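Local coordinates for ER-derived vesicles protein ERV41 (Saccharomyces cerevisiae, PDB 3ZLC) that helps move a subset of secretory proteins from the endoplasmic reticulum to the Golgi in COPII-coated vesicles, and facilitates retrograde transport back, at residues V20-D25 / N159-G164; R127-L132 / K237-P242; Y167-N172 / F200-A205; Y191-V196 / N210-N215. One frame throughout, in Å; residues are numbered along the deposited sequence.

Followed from the N terminus, the lumenal part of this membrane protein illustrates how distant segments weave two sheets together. Residues 20-25 open interaction 1, but 127-132 opens interaction 2 before 159-164 closes the first loop, so these two contacts cross. Interactions 3 and 4 both form within the long excursion that 237-242 ends, and they cross each other as well: the order is 167-172, 191-196, 200-205, 210-215. Interaction 1 is complete before either begins. It belongs to one sheet, whereas interactions 2 and 4 build the other; Phe-161 and Phe-163 meet Tyr-212, Thr-193 and Val-195 between them. Interaction 3 joins two loops about 21 Å from the chain centre, measured between centres.

Interaction 1 of 4, residues V20-D25 / N159-G164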
loop_
_atom_site.group_PDB
_atom_site.type_symbol
_atom_site.label_atom_id
_atom_site.label_comp_id
_atom_site.label_asym_id
_atom_site.label_seq_id
_atom_site.Cartn_x
_atom_site.Cartn_y
_atom_site.Cartn_z
ATOM N N VAL A 20 13.906 -7.799 -2.219
ATOM C CA VAL A 20 13.670 -6.363 -2.119
ATOM C C VAL A 20 12.779 -6.104 -0.909
ATOM O O VAL A 20 11.949 -6.953 -0.561
ATOM C CB VAL A 20 13.011 -5.812 -3.408
ATOM C CG1 VAL A 20 11.598 -6.398 -3.591
ATOM C CG2 VAL A 20 12.981 -4.272 -3.396
ATOM N N GLN A 21 12.968 -4.970 -0.236
ATOM C CA GLN A 21 12.058 -4.570 0.848
ATOM C C GLN A 21 10.847 -3.833 0.295
ATOM O O GLN A 21 10.995 -2.917 -0.513
ATOM C CB GLN A 21 12.766 -3.633 1.844
ATOM C CG GLN A 21 13.980 -4.253 2.510
ATOM C CD GLN A 21 13.588 -5.229 3.593
ATOM O OE1 GLN A 21 14.151 -6.316 3.712
ATOM N NE2 GLN A 21 12.613 -4.840 4.396
ATOM N N ILE A 22 9.650 -4.223 0.731
ATOM C CA ILE A 22 8.464 -3.417 0.455
ATOM C C ILE A 22 8.174 -2.585 1.690
ATOM O O ILE A 22 7.984 -3.130 2.789
ATOM C CB ILE A 22 7.237 -4.281 0.101
ATOM C CG1 ILE A 22 7.515 -5.087 -1.171
ATOM C CG2 ILE A 22 6.018 -3.398 -0.112
ATOM C CD1 ILE A 22 6.322 -5.948 -1.654
ATOM N N ASN A 23 8.156 -1.263 1.524
ATOM C CA ASN A 23 7.956 -0.360 2.654
ATOM C C ASN A 23 6.543 0.184 2.584
ATOM O O ASN A 23 6.119 0.684 1.541
ATOM C CB ASN A 23 8.949 0.804 2.613
ATOM C CG ASN A 23 10.350 0.362 2.272
ATOM O OD1 ASN A 23 10.981 -0.393 3.028
ATOM N ND2 ASN A 23 10.861 0.838 1.135
ATOM N N MET A 24 5.815 0.112 3.693
ATOM C CA MET A 24 4.398 0.454 3.691
ATOM C C MET A 24 4.007 1.263 4.934
ATOM O O MET A 24 4.468 0.978 6.032
ATOM C CB MET A 24 3.575 -0.836 3.631
ATOM C CG MET A 24 2.204 -0.669 3.031
ATOM S SD MET A 24 1.186 -2.159 3.101
ATOM C CE MET A 24 2.112 -3.122 4.303
ATOM N N ASP A 25 3.142 2.248 4.755
ATOM C CA ASP A 25 2.592 2.977 5.876
ATOM C C ASP A 25 1.216 3.345 5.376
ATOM O O ASP A 25 1.077 4.153 4.457
ATOM C CB ASP A 25 3.423 4.223 6.193
ATOM C CG ASP A 25 2.941 4.918 7.465
ATOM O OD1 ASP A 25 1.726 5.218 7.558
ATOM O OD2 ASP A 25 3.754 5.116 8.379
ATOM N N ASN A 159 0.192 6.358 3.072
ATOM C CA ASN A 159 1.169 7.408 3.342
ATOM C C ASN A 159 2.470 7.084 2.628
ATOM O O ASN A 159 3.115 7.977 2.063
ATOM C CB ASN A 159 1.402 7.578 4.848
ATOM C CG ASN A 159 0.137 7.920 5.577
ATOM O OD1 ASN A 159 -0.515 8.914 5.246
ATOM N ND2 ASN A 159 -0.256 7.073 6.549
ATOM N N GLU A 160 2.833 5.804 2.638
ATOM C CA GLU A 160 3.997 5.321 1.886
ATOM C C GLU A 160 3.748 3.943 1.306
ATOM O O GLU A 160 3.133 3.089 1.954
ATOM C CB GLU A 160 5.252 5.242 2.780
ATOM C CG GLU A 160 6.499 4.810 1.956
ATOM C CD GLU A 160 7.753 4.611 2.797
ATOM O OE1 GLU A 160 7.669 4.730 4.041
ATOM O OE2 GLU A 160 8.823 4.318 2.205
ATOM N N PHE A 161 4.236 3.732 0.083
ATOM C CA PHE A 161 4.347 2.398 -0.490
ATOM C C PHE A 161 5.517 2.444 -1.470
ATOM O O PHE A 161 5.423 3.080 -2.518
ATOM C CB PHE A 161 3.068 1.980 -1.216
ATOM C CG PHE A 161 3.068 0.538 -1.602
ATOM C CD1 PHE A 161 2.874 -0.440 -0.635
ATOM C CD2 PHE A 161 3.299 0.150 -2.919
ATOM C CE1 PHE A 161 2.891 -1.788 -0.969
ATOM C CE2 PHE A 161 3.318 -1.189 -3.261
ATOM C CZ PHE A 161 3.120 -2.161 -2.285
ATOM N N SER A 162 6.631 1.816 -1.107
ATOM C CA SER A 162 7.863 1.946 -1.889
ATOM C C SER A 162 8.607 0.621 -1.871
ATOM O O SER A 162 8.285 -0.277 -1.063
ATOM C CB SER A 162 8.754 3.061 -1.318
ATOM O OG SER A 162 9.176 2.736 -0.004
ATOM N N PHE A 163 9.588 0.505 -2.763
ATOM C CA PHE A 163 10.403 -0.705 -2.917
ATOM C C PHE A 163 11.848 -0.321 -2.742
ATOM O O PHE A 163 12.350 0.586 -3.440
ATOM C CB PHE A 163 10.245 -1.273 -4.331
ATOM C CG PHE A 163 8.854 -1.746 -4.636
ATOM C CD1 PHE A 163 7.889 -0.860 -5.086
ATOM C CD2 PHE A 163 8.502 -3.075 -4.429
ATOM C CE1 PHE A 163 6.590 -1.289 -5.357
ATOM C CE2 PHE A 163 7.195 -3.523 -4.700
ATOM C CZ PHE A 163 6.245 -2.623 -5.162
ATOM N N GLY A 164 12.531 -1.003 -1.826
ATOM C CA GLY A 164 13.961 -0.798 -1.664
ATOM C C GLY A 164 14.313 0.298 -0.669
ATOM O O GLY A 164 13.575 0.545 0.292
HETATM O O HOH W 1 13.717 -0.644 3.237
#
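The carboxamide of Asn-23 reaches across to the neighbouring strand and spends both N-H bonds of ND2 there, one on Ser-162 OG at 2.8 Å and one on Gly-164 O at 2.9 Å, both acceptors lying in the amide plane. A leucine in place of Asn-23 would probably leave Ser-162 OG and Gly-164 O without this shared donor. The serine hydroxyl in turn donates to Glu-160 OE2 at 2.7 Å. The alternate residues point to the apolar face: with Phe-161 CG anti to its backbone N (chi1 -170°), the ring lies beside Ile-22, whose CG2 is 3.6 Å from Phe-161 CE1, and Met-24 CG meets its edge. Asp-25 O accepts from Asn-159 N at 2.8 Å and from Glu-160 N at 3.0 Å, while Asn-159 ND2 donates to Asp-25 OD1 at 2.9 Å from above the carboxylate plane. Further out, His-118 also bonds Asp-25 OD1, and Asn-23 OD1 is hydrogen-bonded to Ser-122 OG and to a water that also donates to Gly-164 O. The Phe-161 ring stacks on Phe-236, and Phe-163 meets Tyr-212 edge to face, joining the two sheets. A classic beta bulge, Asn-159 and Glu-160 both facing Asp-25, interrupts the antiparallel pairing of strands 19-28 and 156-163.

Interaction 2 of 4, residues R127-L132 / K237-P242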
loop_
_atom_site.group_PDB
_atom_site.type_symbol
_atom_site.label_atom_id
_atom_site.label_comp_id
_atom_site.label_asym_id
_atom_site.label_seq_id
_atom_site.Cartn_x
_atom_site.Cartn_y
_atom_site.Cartn_z
ATOM N N ARG A 127 12.369 -10.910 -5.037
ATOM C CA ARG A 127 12.196 -9.925 -6.106
ATOM C C ARG A 127 11.687 -10.644 -7.356
ATOM O O ARG A 127 12.403 -10.775 -8.365
ATOM C CB ARG A 127 13.517 -9.181 -6.379
ATOM C CG ARG A 127 13.372 -7.895 -7.212
ATOM C CD ARG A 127 14.728 -7.215 -7.525
ATOM N NE ARG A 127 14.527 -6.141 -8.505
ATOM C CZ ARG A 127 14.312 -4.865 -8.197
ATOM N NH1 ARG A 127 14.298 -4.471 -6.919
ATOM N NH2 ARG A 127 14.113 -3.979 -9.165
ATOM N N VAL A 128 10.458 -11.147 -7.261
ATOM C CA VAL A 128 9.780 -11.811 -8.378
ATOM C C VAL A 128 8.330 -11.331 -8.382
ATOM O O VAL A 128 7.891 -10.669 -7.444
ATOM C CB VAL A 128 9.807 -13.363 -8.254
ATOM C CG1 VAL A 128 11.223 -13.902 -8.372
ATOM C CG2 VAL A 128 9.169 -13.808 -6.942
ATOM N N SER A 129 7.585 -11.654 -9.433
ATOM C CA SER A 129 6.172 -11.289 -9.481
ATOM C C SER A 129 5.436 -11.815 -8.234
ATOM O O SER A 129 5.501 -12.997 -7.914
ATOM C CB SER A 129 5.522 -11.843 -10.750
ATOM O OG SER A 129 4.154 -11.482 -10.792
ATOM N N GLY A 130 4.755 -10.933 -7.516
ATOM C CA GLY A 130 4.052 -11.368 -6.318
ATOM C C GLY A 130 2.950 -10.406 -5.951
ATOM O O GLY A 130 2.611 -9.511 -6.731
ATOM N N GLU A 131 2.398 -10.568 -4.752
ATOM C CA GLU A 131 1.264 -9.744 -4.354
ATOM C C GLU A 131 1.208 -9.621 -2.826
ATOM O O GLU A 131 1.431 -10.596 -2.112
ATOM C CB GLU A 131 -0.015 -10.363 -4.944
ATOM C CG GLU A 131 -1.329 -9.929 -4.331
ATOM C CD GLU A 131 -2.503 -10.673 -4.948
ATOM O OE1 GLU A 131 -2.278 -11.514 -5.845
ATOM O OE2 GLU A 131 -3.651 -10.419 -4.545
ATOM N N LEU A 132 0.959 -8.406 -2.340
ATOM C CA LEU A 132 0.728 -8.165 -0.915
ATOM C C LEU A 132 -0.765 -7.912 -0.726
ATOM O O LEU A 132 -1.335 -7.064 -1.418
ATOM C CB LEU A 132 1.497 -6.924 -0.484
ATOM C CG LEU A 132 1.250 -6.419 0.931
ATOM C CD1 LEU A 132 1.854 -7.377 1.918
ATOM C CD2 LEU A 132 1.867 -5.045 1.082
ATOM N N LYS A 237 -0.312 -5.678 -6.348
ATOM C CA LYS A 237 0.388 -6.628 -7.204
ATOM C C LYS A 237 1.670 -5.970 -7.667
ATOM O O LYS A 237 1.697 -4.763 -7.963
ATOM C CB LYS A 237 -0.469 -7.025 -8.405
ATOM C CG LYS A 237 -1.787 -7.676 -8.017
ATOM C CD LYS A 237 -1.993 -8.990 -8.756
ATOM C CE LYS A 237 -3.354 -9.596 -8.425
ATOM N NZ LYS A 237 -3.578 -10.908 -9.106
ATOM N N TYR A 238 2.753 -6.735 -7.692
ATOM C CA TYR A 238 4.014 -6.143 -8.129
ATOM C C TYR A 238 4.783 -7.060 -9.061
ATOM O O TYR A 238 4.746 -8.284 -8.932
ATOM C CB TYR A 238 4.878 -5.721 -6.925
ATOM C CG TYR A 238 5.001 -6.789 -5.855
ATOM C CD1 TYR A 238 5.955 -7.792 -5.968
ATOM C CD2 TYR A 238 4.173 -6.792 -4.733
ATOM C CE1 TYR A 238 6.094 -8.763 -5.004
ATOM C CE2 TYR A 238 4.304 -7.785 -3.748
ATOM C CZ TYR A 238 5.269 -8.763 -3.897
ATOM O OH TYR A 238 5.434 -9.769 -2.957
ATOM N N ASN A 239 5.451 -6.453 -10.031
ATOM C CA ASN A 239 6.394 -7.186 -10.859
ATOM C C ASN A 239 7.605 -6.299 -11.099
ATOM O O ASN A 239 7.526 -5.070 -10.954
ATOM C CB ASN A 239 5.771 -7.603 -12.184
ATOM C CG ASN A 239 6.427 -8.835 -12.752
ATOM O OD1 ASN A 239 7.570 -9.165 -12.386
ATOM N ND2 ASN A 239 5.719 -9.539 -13.634
ATOM N N PHE A 240 8.717 -6.913 -11.478
ATOM C CA PHE A 240 9.979 -6.186 -11.586
ATOM C C PHE A 240 10.478 -6.234 -13.014
ATOM O O PHE A 240 10.640 -7.308 -13.594
ATOM C CB PHE A 240 10.999 -6.778 -10.599
ATOM C CG PHE A 240 10.506 -6.748 -9.167
ATOM C CD1 PHE A 240 10.710 -5.630 -8.377
ATOM C CD2 PHE A 240 9.791 -7.829 -8.638
ATOM C CE1 PHE A 240 10.232 -5.586 -7.060
ATOM C CE2 PHE A 240 9.302 -7.789 -7.324
ATOM C CZ PHE A 240 9.529 -6.667 -6.537
ATOM N N GLU A 241 10.695 -5.057 -13.590
ATOM C CA GLU A 241 11.093 -4.967 -14.989
ATOM C C GLU A 241 12.521 -5.448 -15.175
ATOM O O GLU A 241 13.371 -5.209 -14.305
ATOM C CB GLU A 241 10.953 -3.521 -15.467
ATOM C CG GLU A 241 9.532 -2.986 -15.275
ATOM C CD GLU A 241 9.305 -1.678 -15.993
ATOM O OE1 GLU A 241 10.245 -1.242 -16.688
ATOM O OE2 GLU A 241 8.195 -1.094 -15.877
ATOM N N PRO A 242 12.791 -6.113 -16.317
ATOM C CA PRO A 242 14.110 -6.665 -16.637
ATOM C C PRO A 242 15.080 -5.624 -17.183
ATOM O O PRO A 242 16.043 -5.993 -17.860
ATOM C CB PRO A 242 13.797 -7.684 -17.741
ATOM C CG PRO A 242 12.607 -7.111 -18.451
ATOM C CD PRO A 242 11.774 -6.512 -17.311
HETATM O O HOH W 2 13.983 -5.661 -11.634
#
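Phe-240 receives the aliphatic part of Arg-127 on one face: CG sits 3.6 Å from the ring centroid, 11° off the normal, a CH-pi contact. Farther along the extended arginine chain, Phe-240 CD1 lies over the centre of the guanidinium, the two planes 41° apart. Among the polar links, Arg-127 NH2 donates to a water at 3.0 Å that bridges to Glu-241 O, and also bonds Asn-210. The backbone contributes two hydrogen bonds, Tyr-238 N to Gly-130 O at 2.9 Å and Gly-130 N to Tyr-238 O at 3.0 Å. One charged pair, Glu-131 OE1 and Lys-237 NZ at 3.6 Å, is a salt bridge between side chains lying side by side; Glu-131 OE2 bonds Gln-133. A second ring, Tyr-238, folds back over Gly-130 with CG between backbone N and carbonyl carbon (chi1 48°). Gly-130, without a side chain, lets the ring lie close over its peptide. An alanine replacing Tyr-238 would probably open a gap over the Gly-130 peptide and beside Leu-132. Strand 233-240 is thereby set antiparallel to 130-136, with 35-41 beyond the latter, 188-200 along the other edge of 233-240, and Val-20 and Ile-22 of strand 19-28 packing against Phe-240 and Tyr-238.

Interaction 3 of 4, residues Y167-N172 / F200-A205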
loop_
_atom_site.group_PDB
_atom_site.type_symbol
_atom_site.label_atom_id
_atom_site.label_comp_id
_atom_site.label_asym_id
_atom_site.label_seq_id
_atom_site.Cartn_x
_atom_site.Cartn_y
_atom_site.Cartn_z
ATOM N N TYR A 167 15.270 7.229 -1.100
ATOM C CA TYR A 167 16.346 8.062 -1.649
ATOM C C TYR A 167 15.779 9.456 -1.896
ATOM O O TYR A 167 14.555 9.608 -1.970
ATOM C CB TYR A 167 16.941 7.424 -2.918
ATOM C CG TYR A 167 15.940 7.136 -4.006
ATOM C CD1 TYR A 167 15.130 6.007 -3.955
ATOM C CD2 TYR A 167 15.820 7.984 -5.104
ATOM C CE1 TYR A 167 14.206 5.734 -4.969
ATOM C CE2 TYR A 167 14.900 7.722 -6.115
ATOM C CZ TYR A 167 14.106 6.592 -6.040
ATOM O OH TYR A 167 13.197 6.331 -7.042
ATOM N N PRO A 168 16.651 10.473 -2.004
ATOM C CA PRO A 168 16.150 11.857 -1.991
ATOM C C PRO A 168 15.276 12.215 -3.195
ATOM O O PRO A 168 14.471 13.147 -3.111
ATOM C CB PRO A 168 17.436 12.691 -2.015
ATOM C CG PRO A 168 18.457 11.800 -1.391
ATOM C CD PRO A 168 18.122 10.424 -1.869
ATOM N N TYR A 169 15.422 11.480 -4.293
ATOM C CA TYR A 169 14.721 11.811 -5.537
ATOM C C TYR A 169 13.418 11.045 -5.681
ATOM O O TYR A 169 12.714 11.194 -6.689
ATOM C CB TYR A 169 15.598 11.451 -6.739
ATOM C CG TYR A 169 17.071 11.718 -6.527
ATOM C CD1 TYR A 169 17.515 12.939 -6.033
ATOM C CD2 TYR A 169 18.022 10.740 -6.811
ATOM C CE1 TYR A 169 18.884 13.188 -5.833
ATOM C CE2 TYR A 169 19.390 10.981 -6.618
ATOM C CZ TYR A 169 19.805 12.203 -6.127
ATOM O OH TYR A 169 21.155 12.450 -5.955
ATOM N N ILE A 170 13.102 10.223 -4.686
ATOM C CA ILE A 170 11.986 9.285 -4.798
ATOM C C ILE A 170 10.643 9.996 -5.006
ATOM O O ILE A 170 10.406 11.087 -4.493
ATOM C CB ILE A 170 11.937 8.311 -3.589
ATOM C CG1 ILE A 170 11.131 7.050 -3.913
ATOM C CG2 ILE A 170 11.415 8.995 -2.345
ATOM C CD1 ILE A 170 11.361 5.931 -2.866
ATOM N N ASP A 171 9.777 9.388 -5.796
ATOM C CA ASP A 171 8.462 9.956 -6.036
ATOM C C ASP A 171 7.585 8.766 -6.368
ATOM O O ASP A 171 7.530 8.341 -7.518
ATOM C CB ASP A 171 8.525 10.948 -7.215
ATOM C CG ASP A 171 7.218 11.730 -7.388
ATOM O OD1 ASP A 171 6.200 11.296 -6.808
ATOM O OD2 ASP A 171 7.198 12.772 -8.089
ATOM N N ASN A 172 6.957 8.183 -5.348
ATOM C CA ASN A 172 6.160 6.970 -5.515
ATOM C C ASN A 172 4.721 7.342 -5.853
ATOM O O ASN A 172 4.120 8.176 -5.169
ATOM C CB ASN A 172 6.172 6.151 -4.208
ATOM C CG ASN A 172 7.572 5.742 -3.795
ATOM O OD1 ASN A 172 8.280 5.068 -4.565
ATOM N ND2 ASN A 172 7.999 6.169 -2.597
ATOM N N PHE A 200 21.601 5.529 -9.500
ATOM C CA PHE A 200 21.962 6.941 -9.490
ATOM C C PHE A 200 23.431 7.007 -9.140
ATOM O O PHE A 200 23.804 6.725 -7.998
ATOM C CB PHE A 200 21.177 7.714 -8.430
ATOM C CG PHE A 200 19.699 7.777 -8.688
ATOM C CD1 PHE A 200 19.162 8.754 -9.526
ATOM C CD2 PHE A 200 18.843 6.874 -8.079
ATOM C CE1 PHE A 200 17.791 8.813 -9.758
ATOM C CE2 PHE A 200 17.466 6.928 -8.307
ATOM C CZ PHE A 200 16.944 7.901 -9.151
ATOM N N LYS A 201 24.270 7.388 -10.099
ATOM C CA LYS A 201 25.707 7.460 -9.832
ATOM C C LYS A 201 26.048 8.451 -8.714
ATOM O O LYS A 201 27.099 8.343 -8.080
ATOM C CB LYS A 201 26.476 7.775 -11.121
ATOM C CG LYS A 201 26.558 6.593 -12.078
ATOM C CD LYS A 201 27.276 6.962 -13.368
ATOM C CE LYS A 201 27.369 5.761 -14.300
ATOM N NZ LYS A 201 27.894 6.135 -15.645
ATOM N N LYS A 202 25.149 9.403 -8.463
ATOM C CA LYS A 202 25.320 10.354 -7.360
ATOM C C LYS A 202 25.094 9.706 -5.987
ATOM O O LYS A 202 25.445 10.282 -4.958
ATOM C CB LYS A 202 24.373 11.546 -7.528
ATOM C CG LYS A 202 24.960 12.713 -8.318
ATOM C CD LYS A 202 24.028 13.921 -8.265
ATOM C CE LYS A 202 24.808 15.232 -8.182
ATOM N NZ LYS A 202 24.904 15.959 -9.476
ATOM N N LEU A 203 24.515 8.508 -5.983
ATOM C CA LEU A 203 24.175 7.810 -4.744
ATOM C C LEU A 203 25.001 6.530 -4.533
ATOM O O LEU A 203 25.268 6.123 -3.394
ATOM C CB LEU A 203 22.679 7.473 -4.728
ATOM C CG LEU A 203 21.730 8.670 -4.706
ATOM C CD1 LEU A 203 20.285 8.209 -4.597
ATOM C CD2 LEU A 203 22.072 9.618 -3.565
ATOM N N GLY A 204 25.399 5.894 -5.634
ATOM C CA GLY A 204 26.135 4.641 -5.563
ATOM C C GLY A 204 25.286 3.440 -5.953
ATOM O O GLY A 204 24.055 3.502 -5.921
ATOM N N ALA A 205 25.941 2.338 -6.304
ATOM C CA ALA A 205 25.240 1.122 -6.719
ATOM C C ALA A 205 24.810 0.264 -5.529
ATOM O O ALA A 205 23.972 -0.625 -5.668
ATOM C CB ALA A 205 26.110 0.313 -7.679
#
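Tyr-167, Tyr-169 and Phe-200 form an aromatic cluster that joins two loops: 167-172, which begins with a type I beta turn from Tyr-167 to Ile-170, and 200-205, which leads out of strand 188-200. No hydrogen bond passes between the segments, so the contact is a clear example of loops held together by side-chain packing. The Phe-200 ring is the shared partner. Tyr-169 slides past it in the opposite direction and sets CD2 over one face, 3.5 Å from Phe-200 CE1 and displaced toward the rim; the planes make 59°, and the centroids of the Tyr-169 and Phe-200 rings are 4.9 Å apart. Tyr-167 instead crosses the phenylalanine side chain at about a right angle, with Tyr-167 CE2 3.5 Å from Phe-200 CE2 and the planes 39° apart. Tyr-167 CG stands between its backbone N and carbonyl carbon (chi1 56°), and Ile-170 CB covers the centre of one face of that ring from within the turn. Tyr-167 OH is hydrogen-bonded to Asn-210 O in strand 209-219, which fixes the far end of the ring. Leu-203 completes the contact, chiefly through CD1, which is 3.5 Å from Tyr-169 CE2 and 3.8 Å from Tyr-167 CB; the Leu-203 and Pro-168 side chains meet tip to tip. The second loop holds its own shape, since Phe-200 O accepts from both Leu-203 N and Gly-204 N. Tyr-169 OH rests 3.7 Å from Lys-202 CB.

Interaction 4 of 4, residues Y191-V196 / N210-N215; sequences YYTSVV and NQYSVN
Val-196 and Gln-211 exchange a reciprocal pair of backbone hydrogen bonds, and the same exchange recurs at Ser-194 with Ser-213 and at Tyr-192 with Asn-215. These six bonds satisfy every amide N-H and carbonyl at the three hydrogen-bonded positions of an antiparallel hairpin. The shortest runs from Val-196 N to Gln-211 O at 2.7 Å, almost in line with the carbonyl; the longest, from Ser-213 N to Ser-194 O, measures 3.1 Å. Ser-194 O has a second donor, a water at 2.9 Å, and that water accepts from Ser-213 OG at 2.8 Å, linking the Ser-194 carbonyl to the Ser-213 hydroxyl. Asn-215 OD1 packs 3.6 Å from Tyr-192 CB, with the amide and ring planes 22° apart. On the opposite face the contact is mainly apolar: Thr-193 CG2, anti to its carbonyl carbon and beside the backbone N, lies 3.6 Å from Tyr-212 CD2, while Val-195 CG1 touches Asn-210 CB at 3.7 Å. Other side-chain polar atoms find partners beyond the two segments. Asn-210 OD1 accepts from Arg-127 NH2 and ND2 bonds Asp-208 OD1; Thr-193 OG1 bonds Lys-237 O, Ser-194 OG bonds Glu-241 OE2, and Tyr-191 OH is held by His-156 and Gln-179. Tyr-212 OH meets both Phe-161 O and Leu-174 N, tying this sheet to the other. Strand 188-200 therefore runs antiparallel to 209-219 and parallel to 233-240 and, further along, to 243-247, with Thr-193 and Val-195 packed against Phe-163 of strand 156-163.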
loop_
_atom_site.group_PDB
_atom_site.type_symbol
_atom_site.label_atom_id
_atom_site.label_comp_id
_atom_site.label_asym_id
_atom_site.label_seq_id
_atom_site.Cartn_x
_atom_site.Cartn_y
_atom_site.Cartn_z
ATOM N N TYR A 191 -3.896 -2.560 -6.849
ATOM C CA TYR A 191 -2.891 -1.750 -7.509
ATOM C C TYR A 191 -1.875 -2.654 -8.207
ATOM O O TYR A 191 -1.296 -3.562 -7.581
ATOM C CB TYR A 191 -2.176 -0.879 -6.490
ATOM C CG TYR A 191 -3.063 0.068 -5.698
ATOM C CD1 TYR A 191 -3.405 1.322 -6.204
ATOM C CD2 TYR A 191 -3.524 -0.273 -4.434
ATOM C CE1 TYR A 191 -4.200 2.214 -5.470
ATOM C CE2 TYR A 191 -4.315 0.608 -3.689
ATOM C CZ TYR A 191 -4.638 1.856 -4.216
ATOM O OH TYR A 191 -5.425 2.732 -3.488
ATOM N N TYR A 192 -1.662 -2.410 -9.498
ATOM C CA TYR A 192 -0.641 -3.134 -10.260
ATOM C C TYR A 192 0.583 -2.267 -10.445
ATOM O O TYR A 192 0.575 -1.331 -11.253
ATOM C CB TYR A 192 -1.178 -3.521 -11.634
ATOM C CG TYR A 192 -2.252 -4.576 -11.575
ATOM C CD1 TYR A 192 -3.588 -4.224 -11.420
ATOM C CD2 TYR A 192 -1.931 -5.930 -11.674
ATOM C CE1 TYR A 192 -4.583 -5.196 -11.363
ATOM C CE2 TYR A 192 -2.920 -6.906 -11.624
ATOM C CZ TYR A 192 -4.237 -6.528 -11.464
ATOM O OH TYR A 192 -5.216 -7.488 -11.401
ATOM N N THR A 193 1.645 -2.595 -9.721
ATOM C CA THR A 193 2.840 -1.748 -9.715
ATOM C C THR A 193 3.951 -2.419 -10.501
ATOM O O THR A 193 4.188 -3.624 -10.344
ATOM C CB THR A 193 3.342 -1.473 -8.281
ATOM O OG1 THR A 193 3.731 -2.708 -7.649
ATOM C CG2 THR A 193 2.258 -0.759 -7.467
ATOM N N SER A 194 4.623 -1.654 -11.357
ATOM C CA SER A 194 5.707 -2.214 -12.167
ATOM C C SER A 194 6.975 -1.489 -11.745
ATOM O O SER A 194 7.087 -0.259 -11.892
ATOM C CB SER A 194 5.438 -2.006 -13.655
ATOM O OG SER A 194 6.450 -2.620 -14.458
ATOM N N VAL A 195 7.931 -2.253 -11.226
ATOM C CA VAL A 195 9.055 -1.708 -10.479
ATOM C C VAL A 195 10.324 -1.712 -11.332
ATOM O O VAL A 195 10.677 -2.731 -11.938
ATOM C CB VAL A 195 9.266 -2.533 -9.174
ATOM C CG1 VAL A 195 10.371 -1.929 -8.302
ATOM C CG2 VAL A 195 7.958 -2.591 -8.373
ATOM N N VAL A 196 11.003 -0.571 -11.377
ATOM C CA VAL A 196 12.217 -0.427 -12.177
ATOM C C VAL A 196 13.370 -0.114 -11.252
ATOM O O VAL A 196 13.295 0.864 -10.500
ATOM C CB VAL A 196 12.082 0.740 -13.162
ATOM C CG1 VAL A 196 13.337 0.850 -14.050
ATOM C CG2 VAL A 196 10.863 0.558 -14.010
ATOM N N ASN A 210 14.684 2.078 -6.394
ATOM C CA ASN A 210 13.691 1.625 -7.370
ATOM C C ASN A 210 12.622 2.677 -7.503
ATOM O O ASN A 210 12.321 3.402 -6.539
ATOM C CB ASN A 210 13.008 0.331 -6.899
ATOM C CG ASN A 210 13.986 -0.792 -6.657
ATOM O OD1 ASN A 210 14.232 -1.612 -7.540
ATOM N ND2 ASN A 210 14.548 -0.843 -5.456
ATOM N N GLN A 211 12.026 2.745 -8.685
ATOM C CA GLN A 211 10.832 3.553 -8.874
ATOM C C GLN A 211 9.765 2.683 -9.536
ATOM O O GLN A 211 10.077 1.637 -10.135
ATOM C CB GLN A 211 11.172 4.780 -9.736
ATOM C CG GLN A 211 11.736 4.449 -11.137
ATOM C CD GLN A 211 12.363 5.672 -11.776
ATOM O OE1 GLN A 211 13.321 6.236 -11.237
ATOM N NE2 GLN A 211 11.813 6.111 -12.912
ATOM N N TYR A 212 8.505 3.074 -9.411
ATOM C CA TYR A 212 7.456 2.275 -10.032
ATOM C C TYR A 212 6.383 3.118 -10.681
ATOM O O TYR A 212 6.198 4.310 -10.345
ATOM C CB TYR A 212 6.840 1.268 -9.042
ATOM C CG TYR A 212 6.061 1.867 -7.880
ATOM C CD1 TYR A 212 6.712 2.297 -6.730
ATOM C CD2 TYR A 212 4.664 1.937 -7.916
ATOM C CE1 TYR A 212 5.996 2.816 -5.638
ATOM C CE2 TYR A 212 3.940 2.454 -6.837
ATOM C CZ TYR A 212 4.603 2.874 -5.712
ATOM O OH TYR A 212 3.875 3.397 -4.665
ATOM N N SER A 213 5.703 2.491 -11.640
ATOM C CA SER A 213 4.493 3.038 -12.227
ATOM C C SER A 213 3.374 2.128 -11.779
ATOM O O SER A 213 3.628 1.055 -11.221
ATOM C CB SER A 213 4.572 3.067 -13.752
ATOM O OG SER A 213 4.737 1.764 -14.317
ATOM N N VAL A 214 2.137 2.544 -12.012
ATOM C CA VAL A 214 1.005 1.809 -11.447
ATOM C C VAL A 214 -0.217 2.005 -12.312
ATOM O O VAL A 214 -0.371 3.044 -12.980
ATOM C CB VAL A 214 0.749 2.241 -9.968
ATOM C CG1 VAL A 214 0.493 3.724 -9.887
ATOM C CG2 VAL A 214 -0.423 1.462 -9.350
ATOM N N ASN A 215 -1.048 0.971 -12.377
ATOM C CA ASN A 215 -2.404 1.129 -12.896
ATOM C C ASN A 215 -3.352 0.529 -11.844
ATOM O O ASN A 215 -2.928 -0.336 -11.052
ATOM C CB ASN A 215 -2.571 0.599 -14.343
ATOM C CG ASN A 215 -2.265 -0.889 -14.492
ATOM O OD1 ASN A 215 -3.063 -1.739 -14.091
ATOM N ND2 ASN A 215 -1.131 -1.210 -15.114
HETATM O O HOH W 3 7.391 1.046 -14.454
#